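Local atomic coordinates of putative sugar ABC transporter, substrate-binding protein (Clostridium phytofermentans, PDB entry 4WZZ), a protein that binds L-rhamnose and probably delivers the sugar to an ABC transporter as its extracellular solute-binding component. Residues A[188-191]-A[192-195]; A[222-225]-A[226-230]. One frame throughout, in Å; residues are numbered along the deposited sequence.

Contact 1: A[188-191]-A[192-195]. With RAM (alpha-L-rhamnopyranose), chain B.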
ATOM      1  N   SER A 188       9.105  -8.101  -5.650  1.00 17.59           N
ATOM      2  CA  SER A 188      10.354  -7.364  -5.762  1.00 14.40           C
ATOM      3  C   SER A 188      10.249  -6.153  -6.690  1.00 14.55           C
ATOM      4  O   SER A 188      11.090  -5.267  -6.652  1.00 15.94           O
ATOM      5  CB  SER A 188      11.467  -8.299  -6.247  1.00 19.02           C
ATOM      6  OG  SER A 188      11.225  -8.722  -7.587  1.00 16.84           O
ATOM      7  N   THR A 189       9.214  -6.133  -7.531  1.00 14.93           N
ATOM      8  CA  THR A 189       8.985  -5.040  -8.453  1.00 15.41           C
ATOM      9  C   THR A 189       7.962  -4.011  -7.972  1.00 14.83           C
ATOM     10  O   THR A 189       7.771  -2.985  -8.637  1.00 15.39           O
ATOM     11  CB  THR A 189       8.477  -5.594  -9.794  1.00 16.21           C
ATOM     12  OG1 THR A 189       7.345  -6.434  -9.550  1.00 17.81           O
ATOM     13  CG2 THR A 189       9.575  -6.411 -10.474  1.00 20.67           C
ATOM     14  N   ALA A 190       7.331  -4.255  -6.825  1.00 14.08           N
ATOM     15  CA  ALA A 190       6.255  -3.393  -6.361  1.00 15.96           C
ATOM     16  C   ALA A 190       6.788  -2.026  -5.995  1.00 13.96           C
ATOM     17  O   ALA A 190       7.663  -1.877  -5.145  1.00 13.16           O
ATOM     18  CB  ALA A 190       5.565  -4.012  -5.153  1.00 13.71           C
ATOM     19  N   THR A 191       6.253  -1.011  -6.645  1.00 14.26           N
ATOM     20  CA  THR A 191       6.733   0.340  -6.431  1.00 14.20           C
ATOM     21  C   THR A 191       6.626   0.777  -4.993  1.00 13.36           C
ATOM     22  O   THR A 191       7.558   1.386  -4.469  1.00 13.55           O
ATOM     23  CB  THR A 191       5.940   1.333  -7.321  1.00 15.10           C
ATOM     24  OG1 THR A 191       5.848   0.771  -8.629  1.00 15.99           O
ATOM     25  CG2 THR A 191       6.621   2.690  -7.344  1.00 19.96           C
ATOM     26  N   ASN A 192       5.484   0.511  -4.357  1.00 12.64           N
ATOM     27  CA  ASN A 192       5.309   1.007  -2.997  1.00 13.42           C
ATOM     28  C   ASN A 192       6.261   0.367  -1.999  1.00 12.18           C
ATOM     29  O   ASN A 192       6.950   1.084  -1.258  1.00 11.79           O
ATOM     30  CB  ASN A 192       3.840   0.965  -2.504  1.00 13.19           C
ATOM     31  CG  ASN A 192       3.185  -0.389  -2.615  1.00 13.04           C
ATOM     32  OD1 ASN A 192       3.735  -1.345  -3.163  1.00 11.24           O
ATOM     33  ND2 ASN A 192       1.949  -0.469  -2.105  1.00 11.97           N
ATOM     34  N   GLN A 193       6.338  -0.953  -1.951  1.00 11.20           N
ATOM     35  CA  GLN A 193       7.292  -1.551  -1.010  1.00 12.86           C
ATOM     36  C   GLN A 193       8.690  -1.088  -1.317  1.00 11.55           C
ATOM     37  O   GLN A 193       9.465  -0.804  -0.426  1.00 11.46           O
ATOM     38  CB  GLN A 193       7.240  -3.075  -1.000  1.00 10.60           C
ATOM     39  CG  GLN A 193       6.128  -3.633  -0.123  1.00  9.82           C
ATOM     40  CD  GLN A 193       4.803  -3.802  -0.837  1.00 11.91           C
ATOM     41  OE1 GLN A 193       4.736  -3.860  -2.064  1.00 11.54           O
ATOM     42  NE2 GLN A 193       3.738  -3.972  -0.057  1.00  9.21           N
ATOM     43  N   ASN A 194       9.044  -1.008  -2.594  1.00 12.32           N
ATOM     44  CA  ASN A 194      10.399  -0.592  -2.902  1.00 13.05           C
ATOM     45  C   ASN A 194      10.681   0.839  -2.411  1.00 13.23           C
ATOM     46  O   ASN A 194      11.797   1.139  -1.943  1.00 13.51           O
ATOM     47  CB  ASN A 194      10.668  -0.733  -4.396  1.00 13.96           C
ATOM     48  CG  ASN A 194      10.858  -2.184  -4.809  1.00 14.87           C
ATOM     49  OD1 ASN A 194      11.059  -3.071  -3.966  1.00 14.50           O
ATOM     50  ND2 ASN A 194      10.798  -2.434  -6.109  1.00 16.28           N
ATOM     51  N   ALA A 195       9.683   1.723  -2.506  1.00 13.14           N
ATOM     52  CA  ALA A 195       9.823   3.090  -2.014  1.00 13.34           C
ATOM     53  C   ALA A 195       9.942   3.138  -0.491  1.00 12.68           C
ATOM     54  O   ALA A 195      10.770   3.896   0.057  1.00 12.99           O
ATOM     55  CB  ALA A 195       8.669   3.966  -2.504  1.00 14.19           C
TER
HETATM   56  C1  RAM B 401      -0.433  -5.193   0.465  1.00  9.99           C
HETATM   57  C2  RAM B 401      -0.218  -4.578  -0.912  1.00  9.31           C
HETATM   58  C3  RAM B 401      -0.479  -3.071  -0.926  1.00  9.34           C
HETATM   59  C4  RAM B 401       0.226  -2.380   0.236  1.00  8.93           C
HETATM   60  C5  RAM B 401      -0.106  -3.079   1.553  1.00  6.38           C
HETATM   61  C6  RAM B 401       0.663  -2.479   2.719  1.00  7.27           C
HETATM   62  O1  RAM B 401      -1.789  -5.205   0.743  1.00 14.55           O
HETATM   63  O2  RAM B 401       1.102  -4.866  -1.256  1.00  9.58           O
HETATM   64  O3  RAM B 401      -0.053  -2.587  -2.196  1.00  9.79           O
HETATM   65  O4  RAM B 401      -0.165  -1.020   0.290  1.00  8.74           O
HETATM   66  O5  RAM B 401       0.205  -4.445   1.487  1.00  8.18           O

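Contact 2: A[222-225]-A[226-230]. With RAM (alpha-L-rhamnopyranose), chain B.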
ATOM      1  N   ASP A 222       3.233 -10.889  -2.050  1.00 11.64           N
ATOM      2  CA  ASP A 222       1.843 -10.679  -1.676  1.00 10.15           C
ATOM      3  C   ASP A 222       1.007 -11.969  -1.748  1.00 11.55           C
ATOM      4  O   ASP A 222      -0.222 -11.960  -1.960  1.00 12.12           O
ATOM      5  CB  ASP A 222       1.217  -9.536  -2.502  1.00 10.49           C
ATOM      6  CG  ASP A 222       1.309  -8.203  -1.804  1.00 13.04           C
ATOM      7  OD1 ASP A 222       1.453  -8.164  -0.536  1.00  8.43           O
ATOM      8  OD2 ASP A 222       1.185  -7.171  -2.520  1.00 10.44           O
ATOM      9  N   GLU A 223       1.679 -13.088  -1.496  1.00 11.49           N
ATOM     10  CA  GLU A 223       1.041 -14.397  -1.472  1.00 12.19           C
ATOM     11  C   GLU A 223       1.259 -14.989  -0.097  1.00 13.07           C
ATOM     12  O   GLU A 223       2.361 -14.924   0.447  1.00 13.67           O
ATOM     13  CB  GLU A 223       1.671 -15.303  -2.525  1.00 17.47           C
ATOM     14  CG  GLU A 223       1.499 -14.803  -3.929  1.00 16.21           C
ATOM     15  CD  GLU A 223       2.050 -15.739  -5.009  1.00 30.89           C
ATOM     16  OE1 GLU A 223       2.430 -16.903  -4.705  1.00 30.56           O
ATOM     17  OE2 GLU A 223       2.094 -15.284  -6.181  1.00 30.98           O
ATOM     18  N   TYR A 224       0.198 -15.577   0.454  1.00 14.28           N
ATOM     19  CA  TYR A 224       0.254 -16.175   1.783  1.00 12.43           C
ATOM     20  C   TYR A 224       1.337 -17.248   1.888  1.00 14.15           C
ATOM     21  O   TYR A 224       2.213 -17.169   2.757  1.00 13.11           O
ATOM     22  CB  TYR A 224      -1.115 -16.739   2.113  1.00 14.47           C
ATOM     23  CG  TYR A 224      -1.223 -17.431   3.453  1.00 25.64           C
ATOM     24  CD1 TYR A 224      -1.316 -16.689   4.628  1.00 26.44           C
ATOM     25  CD2 TYR A 224      -1.277 -18.824   3.545  1.00 33.78           C
ATOM     26  CE1 TYR A 224      -1.429 -17.311   5.863  1.00 22.76           C
ATOM     27  CE2 TYR A 224      -1.391 -19.454   4.782  1.00 30.27           C
ATOM     28  CZ  TYR A 224      -1.463 -18.676   5.933  1.00 32.13           C
ATOM     29  OH  TYR A 224      -1.583 -19.239   7.182  1.00 37.07           O
ATOM     30  N   GLN A 225       1.291 -18.247   1.013  1.00 15.11           N
ATOM     31  CA  GLN A 225       2.199 -19.385   1.156  1.00 13.99           C
ATOM     32  C   GLN A 225       3.651 -18.950   0.944  1.00 13.77           C
ATOM     33  O   GLN A 225       4.538 -19.287   1.741  1.00 15.50           O
ATOM     34  CB  GLN A 225       1.821 -20.535   0.223  1.00 16.79           C
ATOM     35  CG  GLN A 225       2.601 -21.822   0.503  1.00 22.67           C
ATOM     36  CD  GLN A 225       2.401 -22.353   1.918  1.00 23.48           C
ATOM     37  OE1 GLN A 225       1.268 -22.598   2.363  1.00 24.94           O
ATOM     38  NE2 GLN A 225       3.510 -22.545   2.637  1.00 23.32           N
ATOM     39  N   ALA A 226       3.900 -18.168  -0.101  1.00 14.39           N
ATOM     40  CA  ALA A 226       5.243 -17.674  -0.347  1.00 13.80           C
ATOM     41  C   ALA A 226       5.735 -16.837   0.838  1.00 13.28           C
ATOM     42  O   ALA A 226       6.892 -16.908   1.224  1.00 12.57           O
ATOM     43  CB  ALA A 226       5.278 -16.850  -1.621  1.00 14.31           C
ATOM     44  N   SER A 227       4.845 -16.067   1.440  1.00 12.67           N
ATOM     45  CA  SER A 227       5.254 -15.228   2.557  1.00  9.51           C
ATOM     46  C   SER A 227       5.557 -16.066   3.809  1.00 10.05           C
ATOM     47  O   SER A 227       6.509 -15.782   4.530  1.00 12.93           O
ATOM     48  CB  SER A 227       4.208 -14.170   2.856  1.00 11.62           C
ATOM     49  OG  SER A 227       4.099 -13.269   1.781  1.00 11.63           O
ATOM     50  N   CYS A 228       4.794 -17.131   4.023  1.00 11.77           N
ATOM     51  CA  CYS A 228       5.114 -18.076   5.106  1.00 14.52           C
ATOM     52  C   CYS A 228       6.473 -18.712   4.869  1.00 12.99           C
ATOM     53  O   CYS A 228       7.317 -18.789   5.789  1.00 12.83           O
ATOM     54  CB  CYS A 228       4.044 -19.171   5.242  1.00 16.53           C
ATOM     55  SG  CYS A 228       2.461 -18.580   5.907  1.00 16.17           S
ATOM     56  N   ASP A 229       6.695 -19.173   3.638  1.00 13.45           N
ATOM     57  CA  ASP A 229       7.953 -19.828   3.291  1.00 16.08           C
ATOM     58  C   ASP A 229       9.150 -18.896   3.482  1.00 17.75           C
ATOM     59  O   ASP A 229      10.189 -19.302   3.994  1.00 15.30           O
ATOM     60  CB  ASP A 229       7.920 -20.349   1.848  1.00 16.53           C
ATOM     61  CG  ASP A 229       6.921 -21.512   1.639  1.00 21.00           C
ATOM     62  OD1 ASP A 229       6.410 -22.088   2.618  1.00 20.51           O
ATOM     63  OD2 ASP A 229       6.651 -21.846   0.469  1.00 24.63           O
ATOM     64  N   GLN A 230       9.009 -17.639   3.082  1.00 12.36           N
ATOM     65  CA  GLN A 230      10.091 -16.668   3.241  1.00 13.84           C
ATOM     66  C   GLN A 230      10.317 -16.312   4.705  1.00 14.34           C
ATOM     67  O   GLN A 230      11.440 -16.042   5.100  1.00 11.66           O
ATOM     68  CB  GLN A 230       9.858 -15.418   2.392  1.00 13.60           C
ATOM     69  CG  GLN A 230       9.983 -15.691   0.901  1.00 17.46           C
ATOM     70  CD  GLN A 230      11.313 -16.308   0.517  1.00 23.88           C
ATOM     71  OE1 GLN A 230      12.373 -15.838   0.911  1.00 23.74           O
ATOM     72  NE2 GLN A 230      11.256 -17.402  -0.236  1.00 33.16           N
TER
HETATM   73  C1  RAM B 401      -0.433  -5.193   0.465  1.00  9.99           C
HETATM   74  C2  RAM B 401      -0.218  -4.578  -0.912  1.00  9.31           C
HETATM   75  C3  RAM B 401      -0.479  -3.071  -0.926  1.00  9.34           C
HETATM   76  C4  RAM B 401       0.226  -2.380   0.236  1.00  8.93           C
HETATM   77  C5  RAM B 401      -0.106  -3.079   1.553  1.00  6.38           C
HETATM   78  C6  RAM B 401       0.663  -2.479   2.719  1.00  7.27           C
HETATM   79  O1  RAM B 401      -1.789  -5.205   0.743  1.00 14.55           O
HETATM   80  O2  RAM B 401       1.102  -4.866  -1.256  1.00  9.58           O
HETATM   81  O3  RAM B 401      -0.053  -2.587  -2.196  1.00  9.79           O
HETATM   82  O4  RAM B 401      -0.165  -1.020   0.290  1.00  8.74           O
HETATM   83  O5  RAM B 401       0.205  -4.445   1.487  1.00  8.18           O
HETATM   84  O   HOH W   1       4.490 -10.721   0.638  1.00 10.85           O
HETATM   85  O   HOH W   2       2.394 -18.542  -2.661  1.00 20.56           O

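Contact 1: A[188-191]-A[192-195]
Asn194 reaching back to Ser188, and Ala190 bonding to Asn194 through the backbone, make this a local contact at a helix start, where the loop after strand 179-185 turns into helix 191-203 beside the sugar. The fold is that of a periplasmic binding protein, and this N-terminal turn belongs to the wall of its rhamnose pocket. Ala190 takes the N-cap position: its carbonyl O accepts Asn194 N at 3.0 Å, the first bond of the helix, and Thr191 O then takes Ala195 N. Further back, Asn194 ND2 donates to Ser188 O at 2.9 Å; the acceptor lies in the plane of the amide, while the N-H comes from above the carbonyl plane. This ties the loop to the first helical turn.

The amides of Asn192 and Gln193 turn to the sugar instead. Asn192 CG sits between its backbone N and carbonyl carbon (chi1 54°), which sends ND2 to O3 of RAM at 2.9 Å, while OD1 receives Lys62 NZ. Gln193 bends at chi2 and brings OE1 to 3.2 Å from Ala190 CB; its NE2 also donates to Pro247 O, so both amides are held by protein as well as by sugar. The bond from Gln193 NE2 to O2 of RAM is nearly straight, 3.0 Å long with an N-H...O angle of 170°.

Contact 2: A[222-225]-A[226-230]
Ala226 opens the helical half by meeting Glu223, the N-cap residue, with the two CB atoms 4.0 Å apart. A water joins the same pair, accepting from Ala226 N and donating to Glu223 OE1. Ser227 comes next and grips Glu223 O twice: its N and its OG both donate to it, from opposite faces of the carbonyl plane, the hydroxyl at 2.7 Å. OG lies beside its own backbone N (chi1 -65°), which turns it back toward the helix start. A second water donates to Ser227 OG and accepts from Asp222 N, linking this hydroxyl to the residue that receives O2 of RAM on OD2 at 2.6 Å. This is the first turn of helix 224-237 in the periplasmic binding protein fold, and Asp222 just ahead of it belongs to the sugar pocket. Cys228 continues the turn with N bonded to Tyr224 O, and its SG stands over one face of the Tyr224 ring, 4.0 Å from the centroid and 14° off the normal, a sulfur-aromatic contact. Asp229 N bonds to Gln225 O, and its OD1 accepts Gln225 NE2 at 2.9 Å from above the carboxylate plane, the amide and carboxylate planes being 49° apart.

In the fold
Contact 1 and contact 2 come in series along the chain, each at the start of a helix that follows a strand of the same four-stranded parallel sheet: 179-185 before the first, 212-219 before the second. Their centres lie about 16 Å apart and their nearest atoms about 5 Å, so they do not touch; rhamnose bridges them. O2 of the sugar is shared, taking a hydrogen bond from Gln193 of contact 1 and giving one to Asp222 of contact 2. The centre of contact 1 sits deeper, about 9 Å from the chain centre against about 17 Å for contact 2. Asp143, Thr249, Lys62 and Asn66 add further hydrogen bonds to the ligand.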